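PDB 6PQ8: beta-lactamase from Escherichia coli, which probably hydrolyses beta-lactam antibiotics to substituted beta-amino acids, as a plasmid-borne class A beta-lactamase linked to antibiotic resistance. Local coordinates for residues 48-53 / 191-196. The protein carries 1 engineered substitution. Residues are numbered along the deposited sequence; the frame is centred on the assembly and turned at random.
Sequences LGIEDN and LLKKFY. With J01 ((2R,3Z,5R)-3-(2-hydroxyethylidene)-7-oxo-4-oxa-1-azabicyclo[3.2.0]heptane-2-carboxylic acid), chain C.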
ATOM      1  N   LEU A  48      -7.379   0.526 -12.555  1.00 37.68           N
ATOM      2  CA  LEU A  48      -6.952  -0.233 -13.725  1.00 41.08           C
ATOM      3  C   LEU A  48      -7.670  -1.576 -13.738  1.00 41.11           C
ATOM      4  O   LEU A  48      -7.544  -2.347 -12.779  1.00 36.63           O
ATOM      5  CB  LEU A  48      -5.446  -0.443 -13.711  1.00 38.65           C
ATOM      6  CG  LEU A  48      -4.696  -0.512 -15.024  1.00 42.69           C
ATOM      7  CD1 LEU A  48      -5.321   0.447 -16.030  1.00 48.27           C
ATOM      8  CD2 LEU A  48      -3.225  -0.203 -14.786  1.00 36.86           C
ATOM      9  N   GLY A  49      -8.420  -1.851 -14.805  1.00 38.20           N
ATOM     10  CA  GLY A  49      -8.986  -3.183 -14.976  1.00 36.45           C
ATOM     11  C   GLY A  49      -7.891  -4.232 -15.096  1.00 41.20           C
ATOM     12  O   GLY A  49      -6.821  -3.978 -15.652  1.00 40.03           O
ATOM     13  N   ILE A  50      -8.135  -5.403 -14.564  1.00 38.86           N
ATOM     14  CA  ILE A  50      -7.162  -6.447 -14.630  1.00 37.97           C
ATOM     15  C   ILE A  50      -7.246  -7.223 -15.923  1.00 44.20           C
ATOM     16  O   ILE A  50      -6.282  -7.327 -16.620  1.00 47.96           O
ATOM     17  CB  ILE A  50      -7.266  -7.387 -13.436  1.00 41.20           C
ATOM     18  CG1 ILE A  50      -6.881  -6.641 -12.184  1.00 38.35           C
ATOM     19  CG2 ILE A  50      -6.362  -8.582 -13.597  1.00 32.78           C
ATOM     20  CD1 ILE A  50      -5.483  -6.134 -12.221  1.00 39.69           C
ATOM     21  N   GLU A  51      -8.404  -7.757 -16.231  1.00 40.18           N
ATOM     22  CA  GLU A  51      -8.538  -8.535 -17.426  1.00 52.05           C
ATOM     23  C   GLU A  51      -9.207  -7.828 -18.595  1.00 50.14           C
ATOM     24  O   GLU A  51      -9.032  -8.203 -19.710  1.00 49.82           O
ATOM     25  CB  GLU A  51      -9.035  -9.953 -17.145  1.00 43.23           C
ATOM     26  CG  GLU A  51     -10.172 -10.160 -16.189  1.00 51.03           C
ATOM     27  CD  GLU A  51      -9.846  -9.932 -14.733  1.00 50.10           C
ATOM     28  OE1 GLU A  51      -9.179 -10.723 -14.085  1.00 44.98           O
ATOM     29  OE2 GLU A  51     -10.339  -8.967 -14.216  1.00 49.96           O
ATOM     30  N   ASP A  52      -9.920  -6.764 -18.313  1.00 52.69           N
ATOM     31  CA  ASP A  52     -10.602  -5.994 -19.323  1.00 53.59           C
ATOM     32  C   ASP A  52     -10.112  -4.623 -19.122  1.00 56.87           C
ATOM     33  O   ASP A  52     -10.501  -3.980 -18.194  1.00 58.88           O
ATOM     34  CB  ASP A  52     -12.105  -5.984 -19.087  1.00 59.73           C
ATOM     35  CG  ASP A  52     -12.801  -7.243 -19.595  1.00 69.97           C
ATOM     36  OD1 ASP A  52     -12.142  -8.186 -20.029  1.00 70.08           O
ATOM     37  OD2 ASP A  52     -14.025  -7.286 -19.562  1.00 68.21           O
ATOM     38  N   ASN A  53      -9.272  -4.154 -20.009  1.00 56.48           N
ATOM     39  CA  ASN A  53      -8.722  -2.836 -19.867  1.00 63.13           C
ATOM     40  C   ASN A  53      -9.701  -1.671 -19.640  1.00 65.71           C
ATOM     41  O   ASN A  53     -10.496  -1.300 -20.467  1.00 77.99           O
ATOM     42  CB  ASN A  53      -7.773  -2.547 -20.997  1.00 67.73           C
ATOM     43  CG  ASN A  53      -8.445  -1.868 -22.122  1.00 80.12           C
ATOM     44  OD1 ASN A  53      -9.357  -2.418 -22.740  1.00 77.33           O
ATOM     45  ND2 ASN A  53      -8.045  -0.647 -22.370  1.00 78.62           N
ATOM     46  N   LEU A 191       1.665  -0.950 -10.981  1.00 35.25           N
ATOM     47  CA  LEU A 191       2.446  -1.941 -10.254  1.00 35.91           C
ATOM     48  C   LEU A 191       1.554  -3.037  -9.668  1.00 36.27           C
ATOM     49  O   LEU A 191       1.916  -4.219  -9.710  1.00 33.41           O
ATOM     50  CB  LEU A 191       3.270  -1.255  -9.165  1.00 31.89           C
ATOM     51  CG  LEU A 191       4.083  -2.235  -8.323  1.00 33.12           C
ATOM     52  CD1 LEU A 191       5.262  -2.819  -9.131  1.00 31.75           C
ATOM     53  CD2 LEU A 191       4.553  -1.569  -7.057  1.00 27.24           C
ATOM     54  N   LEU A 192       0.387  -2.671  -9.124  1.00 34.23           N
ATOM     55  CA  LEU A 192      -0.547  -3.680  -8.623  1.00 33.18           C
ATOM     56  C   LEU A 192      -0.979  -4.641  -9.728  1.00 34.41           C
ATOM     57  O   LEU A 192      -1.112  -5.846  -9.492  1.00 36.45           O
ATOM     58  CB  LEU A 192      -1.782  -3.015  -7.999  1.00 28.73           C
ATOM     59  CG  LEU A 192      -1.676  -2.419  -6.592  1.00 31.93           C
ATOM     60  CD1 LEU A 192      -2.837  -1.441  -6.342  1.00 28.95           C
ATOM     61  CD2 LEU A 192      -1.611  -3.486  -5.485  1.00 29.36           C
ATOM     62  N   LYS A 193      -1.218  -4.126 -10.940  1.00 35.24           N
ATOM     63  CA  LYS A 193      -1.654  -4.989 -12.035  1.00 38.37           C
ATOM     64  C   LYS A 193      -0.550  -5.950 -12.475  1.00 39.33           C
ATOM     65  O   LYS A 193      -0.819  -7.134 -12.716  1.00 38.46           O
ATOM     66  CB  LYS A 193      -2.123  -4.146 -13.221  1.00 37.03           C
ATOM     67  CG  LYS A 193      -2.559  -4.976 -14.416  1.00 39.16           C
ATOM     68  CD  LYS A 193      -3.296  -4.124 -15.437  1.00 42.55           C
ATOM     69  CE  LYS A 193      -3.781  -4.955 -16.605  1.00 43.38           C
ATOM     70  NZ  LYS A 193      -4.592  -4.115 -17.519  1.00 47.21           N
ATOM     71  N   LYS A 194       0.690  -5.456 -12.614  1.00 33.48           N
ATOM     72  CA  LYS A 194       1.816  -6.335 -12.929  1.00 41.29           C
ATOM     73  C   LYS A 194       1.935  -7.452 -11.899  1.00 42.60           C
ATOM     74  O   LYS A 194       2.098  -8.626 -12.253  1.00 37.63           O
ATOM     75  CB  LYS A 194       3.122  -5.536 -12.983  1.00 37.21           C
ATOM     76  CG  LYS A 194       3.375  -4.806 -14.287  1.00 43.29           C
ATOM     77  CD  LYS A 194       4.715  -4.046 -14.238  1.00 48.62           C
ATOM     78  CE  LYS A 194       5.253  -3.767 -15.638  1.00 52.07           C
ATOM     79  NZ  LYS A 194       4.253  -3.021 -16.438  1.00 61.22           N
ATOM     80  N   PHE A 195       1.865  -7.087 -10.610  1.00 39.10           N
ATOM     81  CA  PHE A 195       1.851  -8.074  -9.537  1.00 39.14           C
ATOM     82  C   PHE A 195       0.695  -9.046  -9.704  1.00 39.07           C
ATOM     83  O   PHE A 195       0.892 -10.268  -9.696  1.00 38.50           O
ATOM     84  CB  PHE A 195       1.758  -7.379  -8.175  1.00 33.56           C
ATOM     85  CG  PHE A 195       1.223  -8.267  -7.077  1.00 36.95           C
ATOM     86  CD1 PHE A 195       1.970  -9.353  -6.614  1.00 37.64           C
ATOM     87  CD2 PHE A 195      -0.030  -8.025  -6.514  1.00 35.62           C
ATOM     88  CE1 PHE A 195       1.480 -10.183  -5.601  1.00 34.65           C
ATOM     89  CE2 PHE A 195      -0.530  -8.842  -5.503  1.00 33.95           C
ATOM     90  CZ  PHE A 195       0.234  -9.924  -5.044  1.00 36.99           C
ATOM     91  N   TYR A 196      -0.521  -8.521  -9.871  1.00 34.22           N
ATOM     92  CA  TYR A 196      -1.696  -9.379  -9.762  1.00 36.34           C
ATOM     93  C   TYR A 196      -1.767 -10.387 -10.907  1.00 41.69           C
ATOM     94  O   TYR A 196      -2.176 -11.538 -10.706  1.00 39.60           O
ATOM     95  CB  TYR A 196      -2.974  -8.549  -9.702  1.00 33.97           C
ATOM     96  CG  TYR A 196      -4.124  -9.417  -9.283  1.00 39.17           C
ATOM     97  CD1 TYR A 196      -4.234  -9.852  -7.963  1.00 35.04           C
ATOM     98  CD2 TYR A 196      -5.060  -9.880 -10.214  1.00 36.98           C
ATOM     99  CE1 TYR A 196      -5.272 -10.690  -7.562  1.00 36.29           C
ATOM    100  CE2 TYR A 196      -6.110 -10.732  -9.821  1.00 35.12           C
ATOM    101  CZ  TYR A 196      -6.206 -11.126  -8.489  1.00 39.48           C
ATOM    102  OH  TYR A 196      -7.225 -11.958  -8.073  1.00 43.48           O
TER
HETATM  103  O2  J01 C 302     -12.036  -6.423 -15.372  1.00 60.09           O
HETATM  104  C5  J01 C 302     -12.671  -5.417 -15.524  1.00 64.83           C
HETATM  105  C4  J01 C 302     -12.358  -3.936 -15.691  1.00 56.74           C
HETATM  106  C3  J01 C 302     -13.888  -3.738 -15.549  1.00 63.29           C
HETATM  107  N1  J01 C 302     -14.056  -5.199 -15.641  1.00 64.40           N
HETATM  108  O1  J01 C 302     -14.494  -3.132 -16.706  1.00 67.54           O
HETATM  109  C1  J01 C 302     -15.411  -4.033 -17.100  1.00 64.41           C
HETATM  110  C2  J01 C 302     -14.914  -5.431 -16.801  1.00 71.63           C
HETATM  111  C8  J01 C 302     -16.150  -6.290 -16.522  1.00 70.32           C
HETATM  112  O5  J01 C 302     -16.492  -6.503 -15.388  1.00 64.77           O
HETATM  113  O4  J01 C 302     -16.781  -6.696 -17.474  1.00 63.61           O
HETATM  114  C6  J01 C 302     -16.620  -3.633 -17.678  1.00 67.76           C
HETATM  115  C7  J01 C 302     -17.011  -2.186 -17.555  1.00 62.56           C
HETATM  116  O3  J01 C 302     -15.946  -1.380 -18.015  1.00 69.49           O
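Lys-193 reaches from helix 185-196 to the end of strand 42-49 and donates a hydrogen bond from NZ to Gly-49 O (2.9 Å). The ammonium lies nearly in line with the carbonyl, with a C=O...N angle of 161°. Lys-193 CE sits 3.4 Å from Ile-50 O. The lysine chain is extended throughout, with CG anti to the backbone N (chi1 178°), and this straight reach carries NZ to the last carbonyl of the strand. Lys-193 CG meets Ile-50 CD1 at 3.8 Å, the two side chains running past each other in opposite directions. Lys-193 CD lies 3.9 Å from Leu-48 CG, where the side chains cross at about a right angle. The other branch of Ile-50 goes to the last turn of the helix: CG2 touches Tyr-196 CD2 at 3.9 Å, at the ring edge and near its plane. Tyr-196 also meets the ring of His-264. Backbone bonds from Leu-48 to Ala-266 and from Ile-50 to His-264 tie this segment to strand 264-274 of the main antiparallel sheet. On the side of the turn away from the helix, Asp-52 O lies 3.1 Å from C4 of the bound J01. The contact thus joins the helix to a strand end by one hydrogen bond from ammonium to neutral carbonyl and by apolar contacts of the lysine methylenes; the carbonyl dipole, met nearly end-on, probably stabilises the charge without neutralising it.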